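Long-range contact in cellulase (Bacillus sp. BG-CS10, PDB 5E09), which probably hydrolyses internal beta-1,4-glucosidic bonds of cellulose with a barrel-shaped catalytic module joined to two further modules, one of them a family 46 carbohydrate-binding module: residues Ala463-Pro473 against Asp499-Asp507. Numbering follows the deposited sequence.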
ATOM      1  N   ALA A 463       9.564 -19.916  13.319  1.00 39.34           N
ATOM      2  CA  ALA A 463       9.174 -21.314  13.406  1.00 32.89           C
ATOM      3  C   ALA A 463      10.314 -22.200  12.932  1.00 42.18           C
ATOM      4  O   ALA A 463      10.698 -22.142  11.768  1.00 44.91           O
ATOM      5  CB  ALA A 463       7.930 -21.569  12.581  1.00 32.47           C
ATOM      6  N   VAL A 464      10.871 -23.007  13.829  1.00 44.49           N
ATOM      7  CA  VAL A 464      11.908 -23.960  13.425  1.00 41.64           C
ATOM      8  C   VAL A 464      11.570 -25.339  13.954  1.00 39.60           C
ATOM      9  O   VAL A 464      10.909 -25.460  14.968  1.00 48.36           O
ATOM     10  CB  VAL A 464      13.309 -23.563  13.932  1.00 38.55           C
ATOM     11  CG1 VAL A 464      13.757 -22.247  13.310  1.00 39.41           C
ATOM     12  CG2 VAL A 464      13.325 -23.482  15.449  1.00 43.25           C
ATOM     13  N   TYR A 465      12.009 -26.385  13.270  1.00 41.12           N
ATOM     14  CA  TYR A 465      11.791 -27.726  13.792  1.00 54.71           C
ATOM     15  C   TYR A 465      12.722 -27.977  14.964  1.00 55.54           C
ATOM     16  O   TYR A 465      13.672 -27.220  15.180  1.00 48.90           O
ATOM     17  CB  TYR A 465      12.000 -28.781  12.711  1.00 43.72           C
ATOM     18  CG  TYR A 465      10.923 -28.766  11.660  1.00 44.92           C
ATOM     19  CD1 TYR A 465       9.617 -29.126  11.970  1.00 46.90           C
ATOM     20  CD2 TYR A 465      11.207 -28.385  10.360  1.00 41.53           C
ATOM     21  CE1 TYR A 465       8.627 -29.110  11.008  1.00 43.04           C
ATOM     22  CE2 TYR A 465      10.229 -28.367   9.395  1.00 39.53           C
ATOM     23  CZ  TYR A 465       8.946 -28.731   9.721  1.00 39.79           C
ATOM     24  OH  TYR A 465       7.979 -28.711   8.748  1.00 50.80           O
ATOM     25  N   ALA A 466      12.443 -29.038  15.716  1.00 50.54           N
ATOM     26  CA  ALA A 466      13.228 -29.374  16.898  1.00 59.26           C
ATOM     27  C   ALA A 466      14.708 -29.552  16.562  1.00 61.32           C
ATOM     28  O   ALA A 466      15.568 -29.367  17.421  1.00 69.29           O
ATOM     29  CB  ALA A 466      12.678 -30.632  17.561  1.00 54.15           C
ATOM     30  N   ASN A 467      15.001 -29.897  15.309  1.00 54.54           N
ATOM     31  CA  ASN A 467      16.382 -30.060  14.873  1.00 61.73           C
ATOM     32  C   ASN A 467      17.038 -28.745  14.433  1.00 78.53           C
ATOM     33  O   ASN A 467      18.226 -28.719  14.115  1.00 79.01           O
ATOM     34  CB  ASN A 467      16.470 -31.092  13.740  1.00 60.16           C
ATOM     35  CG  ASN A 467      15.749 -30.651  12.477  1.00 62.86           C
ATOM     36  OD1 ASN A 467      15.176 -29.564  12.414  1.00 66.92           O
ATOM     37  ND2 ASN A 467      15.784 -31.500  11.455  1.00 65.77           N
ATOM     38  N   GLY A 468      16.264 -27.660  14.412  1.00 82.13           N
ATOM     39  CA  GLY A 468      16.792 -26.348  14.062  1.00 67.12           C
ATOM     40  C   GLY A 468      16.514 -25.910  12.633  1.00 57.12           C
ATOM     41  O   GLY A 468      16.849 -24.797  12.237  1.00 75.15           O
ATOM     42  N   GLU A 469      15.894 -26.788  11.858  1.00 54.77           N
ATOM     43  CA  GLU A 469      15.558 -26.510  10.465  1.00 53.97           C
ATOM     44  C   GLU A 469      14.296 -25.636  10.345  1.00 55.06           C
ATOM     45  O   GLU A 469      13.353 -25.787  11.125  1.00 52.88           O
ATOM     46  CB  GLU A 469      15.387 -27.840   9.727  1.00 52.31           C
ATOM     47  CG  GLU A 469      14.803 -27.777   8.333  1.00 62.34           C
ATOM     48  CD  GLU A 469      14.721 -29.159   7.699  1.00 86.23           C
ATOM     49  OE1 GLU A 469      15.374 -30.094   8.223  1.00 56.86           O
ATOM     50  OE2 GLU A 469      14.001 -29.317   6.688  1.00 79.62           O
ATOM     51  N   PHE A 470      14.276 -24.726   9.372  1.00 48.01           N
ATOM     52  CA  PHE A 470      13.165 -23.781   9.231  1.00 43.70           C
ATOM     53  C   PHE A 470      11.857 -24.480   8.868  1.00 50.46           C
ATOM     54  O   PHE A 470      11.796 -25.229   7.894  1.00 55.56           O
ATOM     55  CB  PHE A 470      13.482 -22.721   8.174  1.00 46.26           C
ATOM     56  CG  PHE A 470      14.693 -21.886   8.488  1.00 39.00           C
ATOM     57  CD1 PHE A 470      15.181 -21.800   9.779  1.00 40.89           C
ATOM     58  CD2 PHE A 470      15.340 -21.180   7.485  1.00 49.76           C
ATOM     59  CE1 PHE A 470      16.297 -21.031  10.065  1.00 46.46           C
ATOM     60  CE2 PHE A 470      16.455 -20.407   7.763  1.00 42.26           C
ATOM     61  CZ  PHE A 470      16.933 -20.333   9.055  1.00 45.84           C
ATOM     62  N   ALA A 471      10.813 -24.223   9.649  1.00 39.10           N
ATOM     63  CA  ALA A 471       9.512 -24.848   9.424  1.00 50.89           C
ATOM     64  C   ALA A 471       8.534 -23.899   8.737  1.00 46.70           C
ATOM     65  O   ALA A 471       8.660 -22.682   8.857  1.00 52.38           O
ATOM     66  CB  ALA A 471       8.923 -25.334  10.750  1.00 41.92           C
ATOM     67  N   GLY A 472       7.563 -24.464   8.021  1.00 51.55           N
ATOM     68  CA  GLY A 472       6.458 -23.697   7.465  1.00 39.29           C
ATOM     69  C   GLY A 472       6.723 -23.057   6.116  1.00 40.87           C
ATOM     70  O   GLY A 472       7.781 -23.263   5.530  1.00 49.43           O
ATOM     71  N   PRO A 473       5.751 -22.277   5.615  1.00 43.84           N
ATOM     72  CA  PRO A 473       5.850 -21.528   4.356  1.00 45.80           C
ATOM     73  C   PRO A 473       7.083 -20.627   4.310  1.00 51.64           C
ATOM     74  O   PRO A 473       7.562 -20.206   5.364  1.00 44.43           O
ATOM     75  CB  PRO A 473       4.566 -20.698   4.343  1.00 42.60           C
ATOM     76  CG  PRO A 473       3.608 -21.504   5.130  1.00 40.80           C
ATOM     77  CD  PRO A 473       4.425 -22.115   6.235  1.00 47.47           C
ATOM     78  N   ASP A 499      -4.354 -22.652   8.924  1.00 57.45           N
ATOM     79  CA  ASP A 499      -4.317 -23.912   8.186  1.00 44.86           C
ATOM     80  C   ASP A 499      -3.192 -23.858   7.156  1.00 41.59           C
ATOM     81  O   ASP A 499      -2.550 -24.865   6.875  1.00 47.12           O
ATOM     82  CB  ASP A 499      -5.669 -24.182   7.510  1.00 47.89           C
ATOM     83  CG  ASP A 499      -5.969 -25.672   7.347  1.00 84.63           C
ATOM     84  OD1 ASP A 499      -5.436 -26.493   8.128  1.00 80.39           O
ATOM     85  OD2 ASP A 499      -6.753 -26.024   6.435  1.00 81.56           O
ATOM     86  N   ALA A 500      -2.942 -22.670   6.612  1.00 47.66           N
ATOM     87  CA  ALA A 500      -1.869 -22.489   5.639  1.00 37.29           C
ATOM     88  C   ALA A 500      -0.494 -22.797   6.241  1.00 43.57           C
ATOM     89  O   ALA A 500       0.367 -23.371   5.573  1.00 49.68           O
ATOM     90  CB  ALA A 500      -1.898 -21.074   5.072  1.00 33.54           C
ATOM     91  N   PHE A 501      -0.280 -22.427   7.500  1.00 42.38           N
ATOM     92  CA  PHE A 501       0.982 -22.760   8.155  1.00 38.24           C
ATOM     93  C   PHE A 501       1.114 -24.270   8.327  1.00 41.80           C
ATOM     94  O   PHE A 501       2.148 -24.853   7.999  1.00 41.83           O
ATOM     95  CB  PHE A 501       1.100 -22.071   9.515  1.00 40.38           C
ATOM     96  CG  PHE A 501       2.307 -22.505  10.318  1.00 40.88           C
ATOM     97  CD1 PHE A 501       3.552 -21.934  10.092  1.00 34.35           C
ATOM     98  CD2 PHE A 501       2.192 -23.473  11.305  1.00 32.41           C
ATOM     99  CE1 PHE A 501       4.658 -22.322  10.827  1.00 35.74           C
ATOM    100  CE2 PHE A 501       3.298 -23.866  12.048  1.00 43.50           C
ATOM    101  CZ  PHE A 501       4.534 -23.291  11.806  1.00 30.95           C
ATOM    102  N   PHE A 502       0.064 -24.902   8.833  1.00 31.11           N
ATOM    103  CA  PHE A 502       0.137 -26.327   9.137  1.00 53.45           C
ATOM    104  C   PHE A 502       0.200 -27.215   7.891  1.00 46.65           C
ATOM    105  O   PHE A 502       0.803 -28.286   7.931  1.00 51.57           O
ATOM    106  CB  PHE A 502      -1.043 -26.743  10.015  1.00 43.87           C
ATOM    107  CG  PHE A 502      -0.938 -26.257  11.426  1.00 37.29           C
ATOM    108  CD1 PHE A 502       0.135 -26.628  12.220  1.00 40.84           C
ATOM    109  CD2 PHE A 502      -1.910 -25.431  11.963  1.00 37.86           C
ATOM    110  CE1 PHE A 502       0.237 -26.179  13.525  1.00 38.61           C
ATOM    111  CE2 PHE A 502      -1.818 -24.988  13.264  1.00 36.10           C
ATOM    112  CZ  PHE A 502      -0.744 -25.362  14.047  1.00 36.12           C
ATOM    113  N   ASN A 503      -0.394 -26.765   6.787  1.00 51.77           N
ATOM    114  CA  ASN A 503      -0.342 -27.516   5.533  1.00 50.89           C
ATOM    115  C   ASN A 503       1.081 -27.679   5.002  1.00 52.05           C
ATOM    116  O   ASN A 503       1.316 -28.472   4.095  1.00 55.77           O
ATOM    117  CB  ASN A 503      -1.198 -26.846   4.449  1.00 45.15           C
ATOM    118  CG  ASN A 503      -2.688 -26.935   4.732  1.00 50.08           C
ATOM    119  OD1 ASN A 503      -3.148 -27.794   5.488  1.00 51.89           O
ATOM    120  ND2 ASN A 503      -3.453 -26.036   4.124  1.00 49.71           N
ATOM    121  N   GLU A 504       2.029 -26.924   5.551  1.00 43.72           N
ATOM    122  CA  GLU A 504       3.398 -26.984   5.050  1.00 52.11           C
ATOM    123  C   GLU A 504       4.408 -27.291   6.149  1.00 39.95           C
ATOM    124  O   GLU A 504       5.555 -26.859   6.087  1.00 51.89           O
ATOM    125  CB  GLU A 504       3.762 -25.675   4.334  1.00 42.72           C
ATOM    126  CG  GLU A 504       2.874 -25.400   3.120  1.00 52.12           C
ATOM    127  CD  GLU A 504       3.285 -24.169   2.327  1.00 68.98           C
ATOM    128  OE1 GLU A 504       4.497 -24.000   2.061  1.00 56.75           O
ATOM    129  OE2 GLU A 504       2.391 -23.370   1.966  1.00 66.69           O
ATOM    130  N   VAL A 505       3.981 -28.046   7.153  1.00 44.26           N
ATOM    131  CA  VAL A 505       4.913 -28.543   8.156  1.00 50.17           C
ATOM    132  C   VAL A 505       4.772 -30.053   8.337  1.00 51.55           C
ATOM    133  O   VAL A 505       3.665 -30.598   8.324  1.00 55.73           O
ATOM    134  CB  VAL A 505       4.735 -27.836   9.533  1.00 49.66           C
ATOM    135  CG1 VAL A 505       5.042 -26.351   9.420  1.00 49.91           C
ATOM    136  CG2 VAL A 505       3.343 -28.032  10.071  1.00 43.80           C
ATOM    137  N   ARG A 506       5.910 -30.720   8.487  1.00 40.59           N
ATOM    138  CA  ARG A 506       5.960 -32.151   8.743  1.00 45.02           C
ATOM    139  C   ARG A 506       5.356 -32.455  10.118  1.00 56.02           C
ATOM    140  O   ARG A 506       5.131 -31.544  10.919  1.00 46.92           O
ATOM    141  CB  ARG A 506       7.407 -32.648   8.695  1.00 42.22           C
ATOM    142  CG  ARG A 506       8.066 -32.478  10.046  1.00 51.00           C
ATOM    143  CD  ARG A 506       9.579 -32.653  10.118  1.00 56.12           C
ATOM    144  NE  ARG A 506      10.331 -32.010   9.052  1.00 54.91           N
ATOM    145  CZ  ARG A 506      11.604 -31.650   9.180  1.00 52.09           C
ATOM    146  NH1 ARG A 506      12.233 -31.827  10.336  1.00 47.30           N
ATOM    147  NH2 ARG A 506      12.236 -31.074   8.169  1.00 67.22           N
ATOM    148  N   ASP A 507       5.105 -33.733  10.391  1.00 58.30           N
ATOM    149  CA  ASP A 507       4.726 -34.174  11.732  1.00 54.41           C
ATOM    150  C   ASP A 507       5.954 -34.185  12.632  1.00 51.07           C
ATOM    151  O   ASP A 507       6.827 -35.040  12.487  1.00 60.01           O
ATOM    152  CB  ASP A 507       4.093 -35.568  11.700  1.00 55.33           C
ATOM    153  CG  ASP A 507       2.850 -35.627  10.835  1.00 63.76           C
ATOM    154  OD1 ASP A 507       1.953 -34.773  11.016  1.00 50.00           O
ATOM    155  OD2 ASP A 507       2.772 -36.534   9.977  1.00 73.21           O
TER
HETATM  156  O   HOH W   1       8.425 -26.942   6.546  1.00 48.10           O
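Y465 is sandwiched between R506 and A471. The guanidinium of R506 lies over one ring face, its plane tilted only 8° from the ring and R506 CZ 3.7 Å from the ring centroid, which meets the geometry of a cation-pi stack; on the opposite face A471 CB sits above the ring centre. The bend of the arginine at chi3 (44°) turns NE and the guanidinium over the ring, and CD makes a separate CH-pi contact with the same face. At the far end of the ring, Y465 OH accepts a hydrogen bond from R506 N (2.9 Å, 155° at the hydrogen), and a water bound to that hydroxyl also joins G472 N to E504 O. All this lies in the family 46 carbohydrate-binding module, where a type I turn, Y465 to G468, starts at the end of strand 458-465 and meets the chain leaving the short helix 499-502. The close apolar packing is at F501, whose edge receives A463 CB at 3.8 Å from F501 CE1, while P473 CD lies 4.0 Å from F501 CD1. The solvent side is looser: E469 OE2 and R506 NH2 form a salt bridge at 2.9 Å, but its hydrogen bond is weak, and exposed E504 rests its carboxylate against P473, E504 OE1 3.6 Å from P473 CA.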